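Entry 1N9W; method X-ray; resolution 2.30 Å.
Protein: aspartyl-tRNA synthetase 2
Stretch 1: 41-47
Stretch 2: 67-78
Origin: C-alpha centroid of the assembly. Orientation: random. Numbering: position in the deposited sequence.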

# COMPACT_ATOMS: atom_id res chain seq x y z
N GLY B 41 20.88 12.18 4.13
CA GLY B 41 21.79 12.59 5.19
C GLY B 41 22.24 14.04 5.15
O GLY B 41 21.64 14.87 4.46
N VAL B 42 23.30 14.35 5.90
CA VAL B 42 23.83 15.71 5.92
C VAL B 42 25.30 15.76 5.51
O VAL B 42 26.07 14.84 5.79
N VAL B 43 25.66 16.84 4.85
CA VAL B 43 27.03 17.03 4.42
C VAL B 43 27.47 18.48 4.63
O VAL B 43 26.68 19.42 4.45
N GLN B 44 28.72 18.66 5.03
CA GLN B 44 29.28 19.98 5.26
C GLN B 44 29.65 20.55 3.89
O GLN B 44 30.20 19.85 3.03
N VAL B 45 29.31 21.81 3.68
CA VAL B 45 29.61 22.48 2.42
C VAL B 45 30.43 23.68 2.83
O VAL B 45 30.08 24.37 3.80
N VAL B 46 31.53 23.91 2.13
CA VAL B 46 32.38 25.04 2.45
C VAL B 46 32.34 26.06 1.32
O VAL B 46 32.59 25.74 0.16
N THR B 47 32.02 27.29 1.68
CA THR B 47 31.97 28.37 0.71
C THR B 47 32.52 29.62 1.41
O THR B 47 33.24 29.50 2.40
N GLU B 67 38.12 14.96 1.29
CA GLU B 67 38.21 14.15 2.49
C GLU B 67 38.35 15.03 3.73
O GLU B 67 39.06 16.03 3.70
N ASN B 68 37.66 14.67 4.81
CA ASN B 68 37.74 15.45 6.04
C ASN B 68 37.05 14.72 7.18
O ASN B 68 35.84 14.86 7.39
N ALA B 69 37.84 13.93 7.91
CA ALA B 69 37.36 13.11 9.03
C ALA B 69 36.57 13.84 10.12
O ALA B 69 35.71 13.25 10.76
N LYS B 70 36.88 15.11 10.32
CA LYS B 70 36.20 15.88 11.35
C LYS B 70 34.73 16.15 10.98
O LYS B 70 33.87 16.19 11.85
N ALA B 71 34.47 16.31 9.68
CA ALA B 71 33.13 16.59 9.20
C ALA B 71 32.22 15.37 9.21
O ALA B 71 32.70 14.23 9.16
N PRO B 72 30.89 15.58 9.28
CA PRO B 72 29.91 14.49 9.29
C PRO B 72 30.10 13.60 8.07
O PRO B 72 30.05 14.07 6.94
N GLY B 73 30.31 12.31 8.31
CA GLY B 73 30.51 11.39 7.21
C GLY B 73 31.94 11.41 6.69
O GLY B 73 32.24 10.80 5.67
N GLY B 74 32.82 12.11 7.40
CA GLY B 74 34.22 12.17 7.01
C GLY B 74 34.48 12.83 5.67
O GLY B 74 35.58 12.74 5.12
N LEU B 75 33.45 13.49 5.15
CA LEU B 75 33.48 14.17 3.86
C LEU B 75 33.14 15.65 3.93
O LEU B 75 32.60 16.14 4.92
N GLU B 76 33.42 16.34 2.83
CA GLU B 76 33.16 17.75 2.74
C GLU B 76 33.05 18.15 1.27
O GLU B 76 33.65 17.53 0.40
N VAL B 77 32.23 19.16 0.97
CA VAL B 77 32.13 19.61 -0.41
C VAL B 77 32.54 21.08 -0.45
O VAL B 77 31.92 21.92 0.20
N GLN B 78 33.59 21.38 -1.19
CA GLN B 78 34.04 22.76 -1.32
C GLN B 78 33.25 23.35 -2.50
O GLN B 78 33.50 23.01 -3.65

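Strand 41-47 runs parallel to strand 75-78, and two backbone hydrogen bonds clamp them together. Val77 N donates to Gln44 O at 3.0 Å, and Val46 N donates to Val77 O at 2.8 Å. Val45 CA also lies 3.3 Å from Val77 O, a CA-H...O contact. This pairing fixes where the side chains go. Val45 and Val77 share one face of the sheet; Gln44, Glu76, Val46 and Gln78 share the other.

The face with Val45 and Val77 is apolar. Both valines are t, with chi1 of 170° and 174°. Val45 CG2 comes within 4.4 Å of Val77 CB. Val43 is p, and Val43 CG2 meets Val77 CG2 at 4.2 Å. Val77 therefore packs against two valines of the first strand. All three are buried.

The other face is largely polar. Gln44 is extended through chi1 and chi2, both t, and this brings the end of the side chain near Asn68, Ala71 and Glu76. Gln44 CB lies 4.4 Å from Pro72 CD. The modelled amide is probably turned over, so its oxygen and nitrogen are not securely assigned. As deposited, Gln44 OE1 lies 3.1 Å from Glu76 OE1 and 3.9 Å from Ala71 CB.

Glu76 has an off-rotamer chi1 of 147°, followed by a t chi2. The end of its side chain comes nearer to the first strand than its CA-to-CB bond suggests. The carboxylate is held by two donors within its own stretch. Asn68 ND2 donates to Glu76 OE1 at 2.8 Å, and Gln78 NE2 donates to Glu76 OE2 at 2.8 Å. Asn68 is t, with its CA-to-CB bond toward the first strand. Asn68 OD1 accepts from Lys70 N at 3.2 Å, within the type I turn from Asn68 to Ala71.

Val46 is t, and Val46 CG2 lies 3.5 Å from Glu76 CD. The methyl thus packs beside the carboxylate. Gln78 is m, and Gln78 CG lies 4.2 Å from Val46 CB.

Nearer the start of the first strand, Val42 is m and Val42 CG2 touches Pro72 CB at 4.1 Å. The CA-to-CB bond of Pro72 points toward the strand, and its ring is C-gamma exo. Leu75 adds little: its chi1 of -96° is off-rotamer, and the end of its side chain leads away.

Water 1 bridges the backbones here. The water O accepts from Gln44 N at 2.9 Å and donates to Pro72 O and Leu75 O, each at 2.6 Å. It thus links Gln44 to Pro72 and Leu75.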

# COMPACT_ATOMS: atom_id res chain seq x y z
CB VAL B 42 23.70 16.38 7.33
CG1 VAL B 42 22.24 16.39 7.78
CG2 VAL B 42 24.57 15.64 8.35
CB VAL B 43 27.23 16.65 2.93
CG1 VAL B 43 26.44 17.60 2.01
CG2 VAL B 43 28.70 16.67 2.58
CB GLN B 44 30.55 19.91 6.14
CG GLN B 44 31.15 21.29 6.49
CD GLN B 44 32.29 21.25 7.52
OE1 GLN B 44 33.47 21.05 7.17
NE2 GLN B 44 31.93 21.43 8.79
CB VAL B 45 28.32 22.92 1.68
CG1 VAL B 45 28.66 23.82 0.51
CG2 VAL B 45 27.58 21.69 1.17
CB VAL B 46 33.86 24.60 2.70
CG1 VAL B 46 34.69 25.81 3.10
CG2 VAL B 46 33.92 23.55 3.80
CB THR B 47 30.50 28.56 0.21
OG1 THR B 47 30.47 29.51 -0.86
CG2 THR B 47 29.59 29.03 1.33
CB GLU B 67 39.43 13.23 2.39
CG GLU B 67 39.34 12.00 3.26
CD GLU B 67 40.62 11.18 3.26
OE1 GLU B 67 41.35 11.18 2.24
OE2 GLU B 67 40.88 10.51 4.28
CB ASN B 68 37.11 16.83 5.84
CG ASN B 68 37.29 17.73 7.05
OD1 ASN B 68 37.79 17.29 8.09
ND2 ASN B 68 36.89 18.99 6.91
CB ALA B 69 38.53 12.39 9.66
CB LYS B 70 36.93 17.20 11.59
CG LYS B 70 36.56 17.92 12.88
CD LYS B 70 37.25 19.28 12.97
CE LYS B 70 36.94 19.99 14.28
NZ LYS B 70 37.53 21.37 14.33
CB ALA B 71 33.20 17.17 7.79
CB PRO B 72 28.58 15.23 9.26
CG PRO B 72 28.88 16.51 9.96
CD PRO B 72 30.22 16.89 9.38
CB LEU B 75 32.46 13.55 2.90
CG LEU B 75 32.96 12.50 1.93
CD1 LEU B 75 34.33 12.94 1.45
CD2 LEU B 75 33.04 11.16 2.61
CB GLU B 76 34.30 18.50 3.45
CG GLU B 76 34.69 19.83 2.89
CD GLU B 76 35.76 20.53 3.76
OE1 GLU B 76 35.60 20.53 4.99
OE2 GLU B 76 36.72 21.07 3.21
CB VAL B 77 30.70 19.49 -0.98
CG1 VAL B 77 30.66 20.14 -2.37
CG2 VAL B 77 30.28 18.04 -1.09
CB GLN B 78 35.57 22.79 -1.53
CG GLN B 78 36.37 22.86 -0.19
CD GLN B 78 37.76 22.20 -0.22
OE1 GLN B 78 38.56 22.45 -1.11
NE2 GLN B 78 38.04 21.35 0.77
O HOH W 1 30.30 16.44 6.03